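Local coordinates for protein myosin-2 (PDB 6IXO) that carries organelles and other cargo along actin cables in yeast as a class V myosin motor, gripping cargo receptors through the globular tail domain described here, at residues L31-E36 against L82-K87; V52-I57 against G101-A106; I60-M65 against Y112-F117; A153-I158 against D379-I384. All coordinates share one frame; numbering follows the deposited sequence.

Contact 1 of 4, residues L31-E36 against L82-K87; sequences LLKGFE and LTTIQK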
loop_
_atom_site.group_PDB
_atom_site.type_symbol
_atom_site.label_atom_id
_atom_site.label_comp_id
_atom_site.label_asym_id
_atom_site.label_seq_id
_atom_site.Cartn_x
_atom_site.Cartn_y
_atom_site.Cartn_z
ATOM N N LEU A 31 12.463 16.542 12.496
ATOM C CA LEU A 31 12.191 16.343 11.080
ATOM C C LEU A 31 11.389 15.069 10.849
ATOM O O LEU A 31 10.405 15.048 10.097
ATOM C CB LEU A 31 13.504 16.269 10.292
ATOM C CG LEU A 31 13.323 16.070 8.783
ATOM C CD1 LEU A 31 12.675 17.278 8.158
ATOM C CD2 LEU A 31 14.660 15.766 8.131
ATOM N N LEU A 32 11.823 13.987 11.474
ATOM C CA LEU A 32 11.204 12.713 11.153
ATOM C C LEU A 32 9.904 12.499 11.969
ATOM O O LEU A 32 8.833 12.365 11.387
ATOM C CB LEU A 32 12.178 11.568 11.380
ATOM C CG LEU A 32 13.474 11.683 10.565
ATOM C CD1 LEU A 32 14.364 10.514 10.943
ATOM C CD2 LEU A 32 13.211 11.701 9.051
ATOM N N LYS A 33 9.984 12.458 13.294
ATOM C CA LYS A 33 8.751 12.219 14.076
ATOM C C LYS A 33 7.795 13.389 13.907
ATOM O O LYS A 33 6.591 13.242 14.058
ATOM C CB LYS A 33 9.051 12.009 15.567
ATOM C CG LYS A 33 9.856 10.755 15.856
ATOM C CD LYS A 33 9.975 10.542 17.360
ATOM C CE LYS A 33 11.024 9.480 17.682
ATOM N NZ LYS A 33 11.110 9.214 19.146
ATOM N N GLY A 34 8.332 14.556 13.546
ATOM C CA GLY A 34 7.523 15.757 13.437
ATOM C C GLY A 34 7.034 16.043 12.021
ATOM O O GLY A 34 6.587 17.154 11.735
ATOM N N PHE A 35 7.155 15.068 11.123
ATOM C CA PHE A 35 6.736 15.259 9.731
ATOM C C PHE A 35 5.278 15.772 9.604
ATOM O O PHE A 35 4.407 15.442 10.434
ATOM C CB PHE A 35 6.878 13.945 8.943
ATOM C CG PHE A 35 5.732 12.955 9.180
ATOM C CD1 PHE A 35 5.691 12.159 10.332
ATOM C CD2 PHE A 35 4.719 12.813 8.238
ATOM C CE1 PHE A 35 4.633 11.238 10.547
ATOM C CE2 PHE A 35 3.648 11.886 8.446
ATOM C CZ PHE A 35 3.622 11.105 9.608
ATOM N N GLU A 36 5.048 16.581 8.571
ATOM C CA GLU A 36 3.725 17.073 8.188
ATOM C C GLU A 36 3.486 16.717 6.728
ATOM O O GLU A 36 4.317 16.961 5.866
ATOM C CB GLU A 36 3.585 18.590 8.388
ATOM C CG GLU A 36 3.588 19.054 9.851
ATOM C CD GLU A 36 2.385 18.539 10.640
ATOM O OE1 GLU A 36 1.325 18.358 10.015
ATOM O OE2 GLU A 36 2.501 18.323 11.870
ATOM N N LEU A 82 17.225 5.279 10.130
ATOM C CA LEU A 82 16.530 4.038 9.725
ATOM C C LEU A 82 15.511 3.587 10.795
ATOM O O LEU A 82 14.335 3.267 10.485
ATOM C CB LEU A 82 17.558 2.933 9.463
ATOM C CG LEU A 82 18.450 3.174 8.241
ATOM C CD1 LEU A 82 19.746 2.386 8.334
ATOM C CD2 LEU A 82 17.722 2.793 6.991
ATOM N N THR A 83 15.970 3.570 12.043
ATOM C CA THR A 83 15.156 3.151 13.177
ATOM C C THR A 83 13.937 4.039 13.303
ATOM O O THR A 83 12.815 3.555 13.502
ATOM C CB THR A 83 15.946 3.217 14.514
ATOM O OG1 THR A 83 17.086 2.359 14.437
ATOM C CG2 THR A 83 15.048 2.755 15.676
ATOM N N THR A 84 14.159 5.348 13.199
ATOM C CA THR A 84 13.091 6.304 13.459
ATOM C C THR A 84 12.021 6.218 12.383
ATOM O O THR A 84 10.813 6.221 12.677
ATOM C CB THR A 84 13.642 7.758 13.576
ATOM O OG1 THR A 84 14.540 7.824 14.695
ATOM C CG2 THR A 84 12.494 8.758 13.784
ATOM N N ILE A 85 12.433 6.126 11.132
ATOM C CA ILE A 85 11.418 6.089 10.075
ATOM C C ILE A 85 10.573 4.830 10.240
ATOM O O ILE A 85 9.349 4.887 10.181
ATOM C CB ILE A 85 12.044 6.100 8.661
ATOM C CG1 ILE A 85 12.633 7.514 8.372
ATOM C CG2 ILE A 85 10.993 5.697 7.626
ATOM C CD1 ILE A 85 13.416 7.623 7.022
ATOM N N GLN A 86 11.229 3.703 10.462
ATOM C CA GLN A 86 10.457 2.458 10.570
ATOM C C GLN A 86 9.499 2.573 11.755
ATOM O O GLN A 86 8.324 2.200 11.667
ATOM C CB GLN A 86 11.378 1.251 10.749
ATOM C CG GLN A 86 10.563 -0.071 10.889
ATOM C CD GLN A 86 11.348 -1.329 10.538
ATOM O OE1 GLN A 86 12.151 -1.361 9.589
ATOM N NE2 GLN A 86 11.097 -2.379 11.280
ATOM N N LYS A 87 10.012 3.095 12.866
ATOM C CA LYS A 87 9.187 3.302 14.052
ATOM C C LYS A 87 8.011 4.224 13.757
ATOM O O LYS A 87 6.881 3.971 14.190
ATOM C CB LYS A 87 10.015 3.868 15.205
ATOM C CG LYS A 87 9.177 4.125 16.462
ATOM C CD LYS A 87 10.034 4.445 17.688
ATOM C CE LYS A 87 9.195 4.485 18.963
ATOM N NZ LYS A 87 9.986 4.862 20.166
#

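Contact 2 of 4, residues V52-I57 against G101-A106; sequences VYPARI and GVFWLA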
loop_
_atom_site.group_PDB
_atom_site.type_symbol
_atom_site.label_atom_id
_atom_site.label_comp_id
_atom_site.label_asym_id
_atom_site.label_seq_id
_atom_site.Cartn_x
_atom_site.Cartn_y
_atom_site.Cartn_z
ATOM N N VAL A 52 8.944 15.235 -0.703
ATOM C CA VAL A 52 10.090 14.516 -0.174
ATOM C C VAL A 52 11.050 15.455 0.572
ATOM O O VAL A 52 12.254 15.252 0.523
ATOM C CB VAL A 52 10.819 13.737 -1.314
ATOM C CG1 VAL A 52 9.863 12.574 -1.849
ATOM C CG2 VAL A 52 11.263 14.662 -2.443
ATOM N N TYR A 53 10.522 16.457 1.285
ATOM C CA TYR A 53 11.425 17.420 1.943
ATOM C C TYR A 53 12.299 16.727 3.028
ATOM O O TYR A 53 13.485 17.093 3.177
ATOM C CB TYR A 53 10.644 18.634 2.520
ATOM C CG TYR A 53 9.790 18.317 3.724
ATOM C CD1 TYR A 53 10.334 18.348 5.012
ATOM C CD2 TYR A 53 8.428 17.969 3.585
ATOM C CE1 TYR A 53 9.571 18.038 6.120
ATOM C CE2 TYR A 53 7.653 17.666 4.699
ATOM C CZ TYR A 53 8.227 17.692 5.964
ATOM O OH TYR A 53 7.475 17.373 7.095
ATOM N N PRO A 54 11.787 15.706 3.747
ATOM C CA PRO A 54 12.693 15.064 4.709
ATOM C C PRO A 54 13.825 14.329 4.030
ATOM O O PRO A 54 14.975 14.498 4.454
ATOM C CB PRO A 54 11.781 14.063 5.453
ATOM C CG PRO A 54 10.429 14.641 5.299
ATOM C CD PRO A 54 10.408 15.133 3.893
ATOM N N ALA A 55 13.524 13.556 2.993
ATOM C CA ALA A 55 14.606 12.875 2.285
ATOM C C ALA A 55 15.656 13.863 1.739
ATOM O O ALA A 55 16.843 13.591 1.859
ATOM C CB ALA A 55 14.071 12.047 1.141
ATOM N N ARG A 56 15.223 14.987 1.157
ATOM C CA ARG A 56 16.190 15.898 0.533
ATOM C C ARG A 56 17.067 16.487 1.611
ATOM O O ARG A 56 18.275 16.641 1.432
ATOM C CB ARG A 56 15.491 17.027 -0.263
ATOM C CG ARG A 56 14.576 16.553 -1.383
ATOM C CD ARG A 56 15.311 16.351 -2.679
ATOM N NE ARG A 56 14.481 15.799 -3.758
ATOM C CZ ARG A 56 13.767 16.523 -4.622
ATOM N NH1 ARG A 56 13.048 15.914 -5.571
ATOM N NH2 ARG A 56 13.761 17.845 -4.544
ATOM N N ILE A 57 16.474 16.829 2.748
ATOM C CA ILE A 57 17.295 17.353 3.847
ATOM C C ILE A 57 18.337 16.323 4.336
ATOM O O ILE A 57 19.512 16.647 4.522
ATOM C CB ILE A 57 16.403 17.805 5.002
ATOM C CG1 ILE A 57 15.657 19.056 4.557
ATOM C CG2 ILE A 57 17.245 18.088 6.239
ATOM C CD1 ILE A 57 14.543 19.519 5.512
ATOM N N GLY A 101 1.366 7.084 5.162
ATOM C CA GLY A 101 2.111 5.952 4.628
ATOM C C GLY A 101 2.673 6.228 3.249
ATOM O O GLY A 101 3.792 5.853 2.930
ATOM N N VAL A 102 1.890 6.865 2.395
ATOM C CA VAL A 102 2.375 7.126 1.041
ATOM C C VAL A 102 3.543 8.134 1.101
ATOM O O VAL A 102 4.555 8.011 0.384
ATOM C CB VAL A 102 1.235 7.671 0.144
ATOM C CG1 VAL A 102 1.765 8.042 -1.242
ATOM C CG2 VAL A 102 0.067 6.574 0.026
ATOM N N PHE A 103 3.366 9.113 1.972
ATOM C CA PHE A 103 4.393 10.125 2.239
ATOM C C PHE A 103 5.718 9.444 2.557
ATOM O O PHE A 103 6.769 9.759 1.962
ATOM C CB PHE A 103 3.938 11.004 3.417
ATOM C CG PHE A 103 4.960 12.055 3.818
ATOM C CD1 PHE A 103 5.004 13.278 3.157
ATOM C CD2 PHE A 103 5.818 11.821 4.888
ATOM C CE1 PHE A 103 5.944 14.261 3.529
ATOM C CE2 PHE A 103 6.749 12.828 5.291
ATOM C CZ PHE A 103 6.786 14.029 4.601
ATOM N N TRP A 104 5.695 8.515 3.515
ATOM C CA TRP A 104 6.944 7.865 3.915
ATOM C C TRP A 104 7.470 6.933 2.830
ATOM O O TRP A 104 8.675 6.825 2.652
ATOM C CB TRP A 104 6.781 7.128 5.262
ATOM C CG TRP A 104 6.865 8.119 6.358
ATOM C CD1 TRP A 104 5.872 8.537 7.175
ATOM C CD2 TRP A 104 8.015 8.916 6.675
ATOM N NE1 TRP A 104 6.322 9.517 8.010
ATOM C CE2 TRP A 104 7.638 9.785 7.717
ATOM C CE3 TRP A 104 9.318 8.975 6.178
ATOM C CZ2 TRP A 104 8.521 10.695 8.280
ATOM C CZ3 TRP A 104 10.200 9.915 6.727
ATOM C CH2 TRP A 104 9.795 10.746 7.769
ATOM N N LEU A 105 6.585 6.267 2.090
ATOM C CA LEU A 105 7.049 5.488 0.941
ATOM C C LEU A 105 7.797 6.377 -0.054
ATOM O O LEU A 105 8.835 5.978 -0.609
ATOM C CB LEU A 105 5.851 4.793 0.240
ATOM C CG LEU A 105 5.230 3.615 1.053
ATOM C CD1 LEU A 105 3.922 3.106 0.356
ATOM C CD2 LEU A 105 6.229 2.472 1.215
ATOM N N ALA A 106 7.244 7.564 -0.324
ATOM C CA ALA A 106 7.882 8.480 -1.282
ATOM C C ALA A 106 9.288 8.856 -0.773
ATOM O O ALA A 106 10.279 8.881 -1.537
ATOM C CB ALA A 106 7.061 9.717 -1.459
#

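Contact 3 of 4, residues I60-M65 against Y112-F117; sequences IVLSEM and YSFVVF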
loop_
_atom_site.group_PDB
_atom_site.type_symbol
_atom_site.label_atom_id
_atom_site.label_comp_id
_atom_site.label_asym_id
_atom_site.label_seq_id
_atom_site.Cartn_x
_atom_site.Cartn_y
_atom_site.Cartn_z
ATOM N N ILE A 60 21.237 16.020 1.964
ATOM C CA ILE A 60 22.231 17.097 2.039
ATOM C C ILE A 60 23.184 16.852 3.208
ATOM O O ILE A 60 24.413 16.916 3.059
ATOM C CB ILE A 60 21.561 18.455 2.181
ATOM C CG1 ILE A 60 20.863 18.788 0.863
ATOM C CG2 ILE A 60 22.593 19.529 2.548
ATOM C CD1 ILE A 60 19.757 19.797 0.977
ATOM N N VAL A 61 22.607 16.572 4.368
ATOM C CA VAL A 61 23.376 16.302 5.575
ATOM C C VAL A 61 24.315 15.136 5.358
ATOM O O VAL A 61 25.503 15.235 5.653
ATOM C CB VAL A 61 22.473 15.980 6.780
ATOM C CG1 VAL A 61 23.310 15.417 7.931
ATOM C CG2 VAL A 61 21.700 17.208 7.200
ATOM N N LEU A 62 23.777 14.039 4.839
ATOM C CA LEU A 62 24.544 12.810 4.630
ATOM C C LEU A 62 25.739 13.025 3.741
ATOM O O LEU A 62 26.882 12.641 4.052
ATOM C CB LEU A 62 23.646 11.730 3.999
ATOM C CG LEU A 62 24.355 10.405 3.671
ATOM C CD1 LEU A 62 25.017 9.840 4.900
ATOM C CD2 LEU A 62 23.373 9.348 3.096
ATOM N N SER A 63 25.474 13.640 2.606
ATOM C CA SER A 63 26.541 13.854 1.663
ATOM C C SER A 63 27.592 14.811 2.212
ATOM O O SER A 63 28.782 14.657 1.896
ATOM C CB SER A 63 25.980 14.348 0.333
ATOM O OG SER A 63 25.246 15.531 0.487
ATOM N N GLU A 64 27.194 15.782 3.039
ATOM C CA GLU A 64 28.201 16.696 3.591
ATOM C C GLU A 64 29.082 15.927 4.563
ATOM O O GLU A 64 30.303 16.127 4.601
ATOM C CB GLU A 64 27.577 17.904 4.294
ATOM C CG GLU A 64 27.047 18.933 3.358
ATOM C CD GLU A 64 28.120 19.455 2.430
ATOM O OE1 GLU A 64 29.179 19.886 2.923
ATOM O OE2 GLU A 64 27.905 19.425 1.204
ATOM N N MET A 65 28.461 15.033 5.342
ATOM C CA MET A 65 29.244 14.189 6.238
ATOM C C MET A 65 30.274 13.365 5.459
ATOM O O MET A 65 31.453 13.293 5.842
ATOM C CB MET A 65 28.331 13.274 7.037
ATOM C CG MET A 65 27.621 13.974 8.167
ATOM S SD MET A 65 26.499 12.798 8.950
ATOM C CE MET A 65 25.878 13.790 10.303
ATOM N N TYR A 112 16.547 5.876 -1.037
ATOM C CA TYR A 112 17.146 4.692 -1.624
ATOM C C TYR A 112 17.718 5.067 -2.969
ATOM O O TYR A 112 18.842 4.706 -3.322
ATOM C CB TYR A 112 16.100 3.553 -1.732
ATOM C CG TYR A 112 16.643 2.346 -2.479
ATOM C CD1 TYR A 112 17.554 1.479 -1.869
ATOM C CD2 TYR A 112 16.281 2.096 -3.798
ATOM C CE1 TYR A 112 18.097 0.392 -2.564
ATOM C CE2 TYR A 112 16.789 0.989 -4.495
ATOM C CZ TYR A 112 17.709 0.147 -3.875
ATOM O OH TYR A 112 18.206 -0.956 -4.554
ATOM N N SER A 113 16.963 5.870 -3.707
ATOM C CA SER A 113 17.392 6.277 -5.027
ATOM C C SER A 113 18.673 7.112 -4.938
ATOM O O SER A 113 19.555 7.024 -5.792
ATOM C CB SER A 113 16.272 7.062 -5.736
ATOM O OG SER A 113 15.075 6.241 -5.813
ATOM N N PHE A 114 18.765 7.929 -3.902
ATOM C CA PHE A 114 19.993 8.688 -3.722
ATOM C C PHE A 114 21.192 7.767 -3.478
ATOM O O PHE A 114 22.268 7.993 -4.001
ATOM C CB PHE A 114 19.892 9.672 -2.559
ATOM C CG PHE A 114 21.228 10.301 -2.252
ATOM C CD1 PHE A 114 21.773 11.193 -3.139
ATOM C CD2 PHE A 114 21.969 9.905 -1.148
ATOM C CE1 PHE A 114 23.053 11.746 -2.921
ATOM C CE2 PHE A 114 23.253 10.461 -0.921
ATOM C CZ PHE A 114 23.774 11.367 -1.811
ATOM N N VAL A 115 21.010 6.765 -2.619
ATOM C CA VAL A 115 22.130 5.914 -2.239
ATOM C C VAL A 115 22.590 5.124 -3.454
ATOM O O VAL A 115 23.786 4.972 -3.687
ATOM C CB VAL A 115 21.747 4.988 -1.059
ATOM C CG1 VAL A 115 22.856 4.000 -0.747
ATOM C CG2 VAL A 115 21.456 5.857 0.168
ATOM N N VAL A 116 21.637 4.663 -4.259
ATOM C CA VAL A 116 21.978 3.972 -5.503
ATOM C C VAL A 116 22.774 4.890 -6.393
ATOM O O VAL A 116 23.782 4.495 -6.981
ATOM C CB VAL A 116 20.694 3.490 -6.250
ATOM C CG1 VAL A 116 21.031 3.069 -7.694
ATOM C CG2 VAL A 116 20.074 2.367 -5.475
ATOM N N PHE A 117 22.333 6.143 -6.467
ATOM C CA PHE A 117 23.029 7.112 -7.286
ATOM C C PHE A 117 24.438 7.338 -6.738
ATOM O O PHE A 117 25.411 7.456 -7.507
ATOM C CB PHE A 117 22.259 8.436 -7.332
ATOM C CG PHE A 117 23.102 9.607 -7.746
ATOM C CD1 PHE A 117 23.362 9.851 -9.081
ATOM C CD2 PHE A 117 23.656 10.453 -6.796
ATOM C CE1 PHE A 117 24.132 10.915 -9.471
ATOM C CE2 PHE A 117 24.443 11.529 -7.182
ATOM C CZ PHE A 117 24.682 11.759 -8.524
#

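Contact 4 of 4, residues A153-I158 against D379-I384; sequences ALSYNI and DPFSLI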
loop_
_atom_site.group_PDB
_atom_site.type_symbol
_atom_site.label_atom_id
_atom_site.label_comp_id
_atom_site.label_asym_id
_atom_site.label_seq_id
_atom_site.Cartn_x
_atom_site.Cartn_y
_atom_site.Cartn_z
ATOM N N ALA A 153 15.916 -2.747 2.570
ATOM C CA ALA A 153 15.189 -3.410 3.655
ATOM C C ALA A 153 14.155 -2.469 4.276
ATOM O O ALA A 153 12.994 -2.881 4.527
ATOM C CB ALA A 153 16.174 -3.944 4.742
ATOM N N LEU A 154 14.536 -1.213 4.510
ATOM C CA LEU A 154 13.580 -0.244 5.077
ATOM C C LEU A 154 12.321 -0.099 4.185
ATOM O O LEU A 154 11.181 -0.126 4.670
ATOM C CB LEU A 154 14.218 1.133 5.259
ATOM C CG LEU A 154 13.317 2.244 5.840
ATOM C CD1 LEU A 154 12.792 1.859 7.248
ATOM C CD2 LEU A 154 14.106 3.578 5.945
ATOM N N SER A 155 12.546 0.078 2.893
ATOM C CA SER A 155 11.446 0.223 1.931
ATOM C C SER A 155 10.506 -1.002 2.028
ATOM O O SER A 155 9.277 -0.853 2.122
ATOM C CB SER A 155 12.014 0.364 0.518
ATOM O OG SER A 155 10.990 0.604 -0.453
ATOM N N TYR A 156 11.093 -2.192 2.007
ATOM C CA TYR A 156 10.343 -3.455 2.128
ATOM C C TYR A 156 9.524 -3.497 3.404
ATOM O O TYR A 156 8.307 -3.832 3.397
ATOM C CB TYR A 156 11.318 -4.625 2.099
ATOM C CG TYR A 156 10.652 -5.996 2.150
ATOM C CD1 TYR A 156 10.255 -6.630 0.972
ATOM C CD2 TYR A 156 10.443 -6.652 3.361
ATOM C CE1 TYR A 156 9.654 -7.886 0.994
ATOM C CE2 TYR A 156 9.822 -7.941 3.398
ATOM C CZ TYR A 156 9.439 -8.529 2.206
ATOM O OH TYR A 156 8.858 -9.774 2.193
ATOM N N ASN A 157 10.192 -3.175 4.507
ATOM C CA ASN A 157 9.586 -3.183 5.830
ATOM C C ASN A 157 8.441 -2.221 5.911
ATOM O O ASN A 157 7.344 -2.610 6.328
ATOM C CB ASN A 157 10.640 -2.856 6.930
ATOM C CG ASN A 157 11.599 -3.976 7.114
ATOM O OD1 ASN A 157 11.400 -5.051 6.521
ATOM N ND2 ASN A 157 12.650 -3.768 7.922
ATOM N N ILE A 158 8.644 -0.970 5.514
ATOM C CA ILE A 158 7.547 -0.018 5.731
ATOM C C ILE A 158 6.419 -0.288 4.708
ATOM O O ILE A 158 5.252 -0.037 4.999
ATOM C CB ILE A 158 7.996 1.482 5.681
ATOM C CG1 ILE A 158 8.585 1.897 4.328
ATOM C CG2 ILE A 158 8.919 1.785 6.848
ATOM C CD1 ILE A 158 8.444 3.415 4.118
ATOM N N ASP A 379 8.045 -5.863 -2.450
ATOM C CA ASP A 379 7.983 -4.418 -2.445
ATOM C C ASP A 379 7.914 -3.973 -3.917
ATOM O O ASP A 379 8.910 -4.135 -4.648
ATOM C CB ASP A 379 9.250 -3.841 -1.733
ATOM C CG ASP A 379 9.361 -2.318 -1.842
ATOM O OD1 ASP A 379 8.419 -1.623 -2.339
ATOM O OD2 ASP A 379 10.402 -1.806 -1.371
ATOM N N PRO A 380 6.814 -3.342 -4.340
ATOM C CA PRO A 380 6.701 -3.088 -5.795
ATOM C C PRO A 380 7.733 -2.024 -6.233
ATOM O O PRO A 380 8.082 -1.985 -7.397
ATOM C CB PRO A 380 5.272 -2.575 -5.969
ATOM C CG PRO A 380 4.941 -1.947 -4.620
ATOM C CD PRO A 380 5.638 -2.832 -3.599
ATOM N N PHE A 381 8.187 -1.191 -5.302
ATOM C CA PHE A 381 9.311 -0.245 -5.610
ATOM C C PHE A 381 10.563 -0.968 -6.066
ATOM O O PHE A 381 11.371 -0.433 -6.851
ATOM C CB PHE A 381 9.666 0.589 -4.378
ATOM C CG PHE A 381 8.668 1.668 -4.086
ATOM C CD1 PHE A 381 8.631 2.824 -4.860
ATOM C CD2 PHE A 381 7.733 1.517 -3.069
ATOM C CE1 PHE A 381 7.709 3.840 -4.601
ATOM C CE2 PHE A 381 6.787 2.521 -2.816
ATOM C CZ PHE A 381 6.783 3.686 -3.574
ATOM N N SER A 382 10.782 -2.167 -5.526
ATOM C CA SER A 382 12.051 -2.858 -5.756
ATOM C C SER A 382 12.103 -3.390 -7.203
ATOM O O SER A 382 13.163 -3.848 -7.677
ATOM C CB SER A 382 12.237 -4.005 -4.757
ATOM O OG SER A 382 11.429 -5.120 -5.140
ATOM N N LEU A 383 10.959 -3.334 -7.890
ATOM C CA LEU A 383 10.841 -3.908 -9.222
ATOM C C LEU A 383 11.031 -2.859 -10.312
ATOM O O LEU A 383 11.021 -3.182 -11.492
ATOM C CB LEU A 383 9.467 -4.575 -9.422
ATOM C CG LEU A 383 9.113 -5.657 -8.407
ATOM C CD1 LEU A 383 7.691 -6.166 -8.743
ATOM C CD2 LEU A 383 10.102 -6.786 -8.421
ATOM N N ILE A 384 11.151 -1.599 -9.923
ATOM C CA ILE A 384 11.266 -0.565 -10.936
ATOM C C ILE A 384 12.552 0.252 -10.742
ATOM O O ILE A 384 13.133 0.311 -9.639
ATOM C CB ILE A 384 10.052 0.366 -10.933
ATOM C CG1 ILE A 384 10.040 1.208 -9.674
ATOM C CG2 ILE A 384 8.719 -0.442 -10.993
ATOM C CD1 ILE A 384 8.796 2.051 -9.577
#

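Contact 1 of 4, residues L31-E36 against L82-K87
No ring enters the meeting of Leu32 with Thr84; the ring of Phe35 lies beyond the contact and packs edge-to-face with Trp104, while Phe103 meets it with planes inclined by about 25°. The contact itself is aliphatic, and it illustrates how a helix terminus can settle on a neighbouring helix largely through one methyl group. That methyl is Thr84 CG2. Leu32 approaches it along two of its own atoms, CB at 3.7 Å and CD1 at 3.8 Å from CG2. A chi1 of -62° sets OG1 of Thr84 beside the backbone N and CG2 anti to it, which turns the methyl to the leucine and leaves OG1 to hydrogen-bond to the carbonyl of Gln80 one turn back, so the polar half of a buried threonine is satisfied within its own helix. The other leucine branch, CD2, rests more loosely on Ile85 CG1, at 4.3 Å. Lys33 crosses the threonine at about a right angle, laying its CG 3.9 Å from Thr84 CG2. The extended chain carries Lys33 NZ on to within 4.6 Å of Lys87 NZ; its salt bridge to Glu29 probably offsets the like charge. A type I turn runs from Leu32 to Phe35, closed by Phe35 N bonding to Leu32 O at 3.2 Å. The arrangement is that of a helix end running into a turn and docked against a neighbouring helix, here within the all-helical cargo-binding tail.

Contact 2 of 4, residues V52-I57 against G101-A106
Phe103, Val52 and Pro54 give up the most surface where the start of helix 53-67 meets helix 97-124, and the phenylalanine ring is the common ground for two neighbours. Its CZ atom lies 3.8 Å from Pro54 CG, the proline and the phenylalanine arriving from opposite directions. The same CZ is 3.7 Å from Tyr53 CE2, which sits at the edge of the Phe103 ring near its plane. The two rings meet obliquely, their planes 53° apart and their centroids separated by 5.9 Å. With CG anti to the backbone N (chi1 178°), Phe103 extends from its helix far enough to reach both residues. The tyrosine is steadied further: Pro54 CD lies over one of its faces, 3.2 Å above the plane and toward the rim, and its OH is hydrogen-bonded to the backbone N of Glu36. An alanine at Phe103 is likely to open a gap beside Pro54 and deprive the Tyr53 ring of the neighbour at CE2. Val52, at the N-cap position, works separately from the aromatics, its CG1 lying 3.7 Å from Ala106 O and 4.0 Å from Ala106 CB. This buried, mainly apolar seam, with no hydrogen bond between the two segments, shows the first turn of one helix packing on the side of another, with further neighbours around: Trp104 touches helix 71-90, Leu105 meets helix 134-180, and the Tyr53 side chain touches Trp399 in a loop.

Contact 3 of 4, residues I60-M65 against Y112-F117
Phe114 is the first residue of 112-117 to touch helix 53-67, and nearly all of the contact on this side depends on its ring. Its CG is anti to the backbone N (chi1 172°), which carries the ring out from its helix toward Leu62 and Ser63. Leu62 comes to the edge of the ring, near its plane, with CD2 placed 4.2 Å from Phe114 CE2. Ser63 adds its methylene, CB standing 4.3 Å from Phe114 CZ in an oblique approach. The serine thus offers carbon to the phenylalanine, and its OG is occupied with the carbonyl of Ile59 in its own helix. Such a sparse junction, with no hydrogen bond across it and 112 Å² of surface buried in all, shows how helices of this all-helical tail domain can be bridged by an aromatic side chain meeting a leucine although their backbones stay well apart; even the nearest CA atoms, those of Ser63 and Val115, are 9.9 Å from each other. Leu62 also rests on Ser74 of helix 71-90, which brings a third helix to the junction. Next in sequence, Val115 is marginal to this pair, its CG2 coming no closer than 4.9 Å to Leu62 CD2, and it packs instead on Leu147 and Phe151 of helix 134-180.

Contact 4 of 4, residues A153-I158 against D379-I384
A short hydrogen bond between two buried residues, Ser155 OG donating to Asp379 OD2 at 2.6 Å, is the striking feature of this contact, which joins residues far apart in sequence. The hydroxyl meets OD2 on its syn side, only 15° out of the carboxylate plane. Ser155 OG stands anti to its own backbone N, directed at the carboxylate. The second oxygen is engaged differently: Phe381 N donates to Asp379 OD1 at 3.0 Å from above the plane, 58° out of it. With one bond on each oxygen, the carboxylate is held against rotation. Tyr156 shields the flank, its CD1 lying 4.0 Å from Asp379 CB, with the ring and carboxylate planes 61° apart. The aspartate carbonyl has two donors of its own, Ser382 N at 2.9 Å and Ser382 OG at 2.7 Å from Asp379 O. A leucine in place of Asp379 would probably leave both Ser155 OG and Phe381 N without this acceptor inside a buried interface. As a worked example, the geometry is an Asx turn leading into a short 3-10 segment, here used to tie a late loop of the tail domain to the long helix 134-180.

How the contacts relate
Contacts 1 and 2 form one continuous patch, their centres 10 Å apart, in which Leu32 O packs 3.5 Å from Trp104 CZ2. Contact 3 extends the same pairing of helices 53-67 and 97-124, its centre 14 Å from that of contact 2 and joined to it by sequence alone. Contact 4 is linked to contact 1 by a hydrogen bond from Asn157 ND2 to Gln86 OE1 (3.0 Å) and to contact 2 where Leu105 packs on Ile158 and Phe381. Contacts 3 and 4 do not touch, their nearest atoms being about 6 Å apart. The domain binds cargo rather than catalysing; contacts 1 to 3 join helices from the first part of the chain, and contact 4 ties the late loop to helix 134-180.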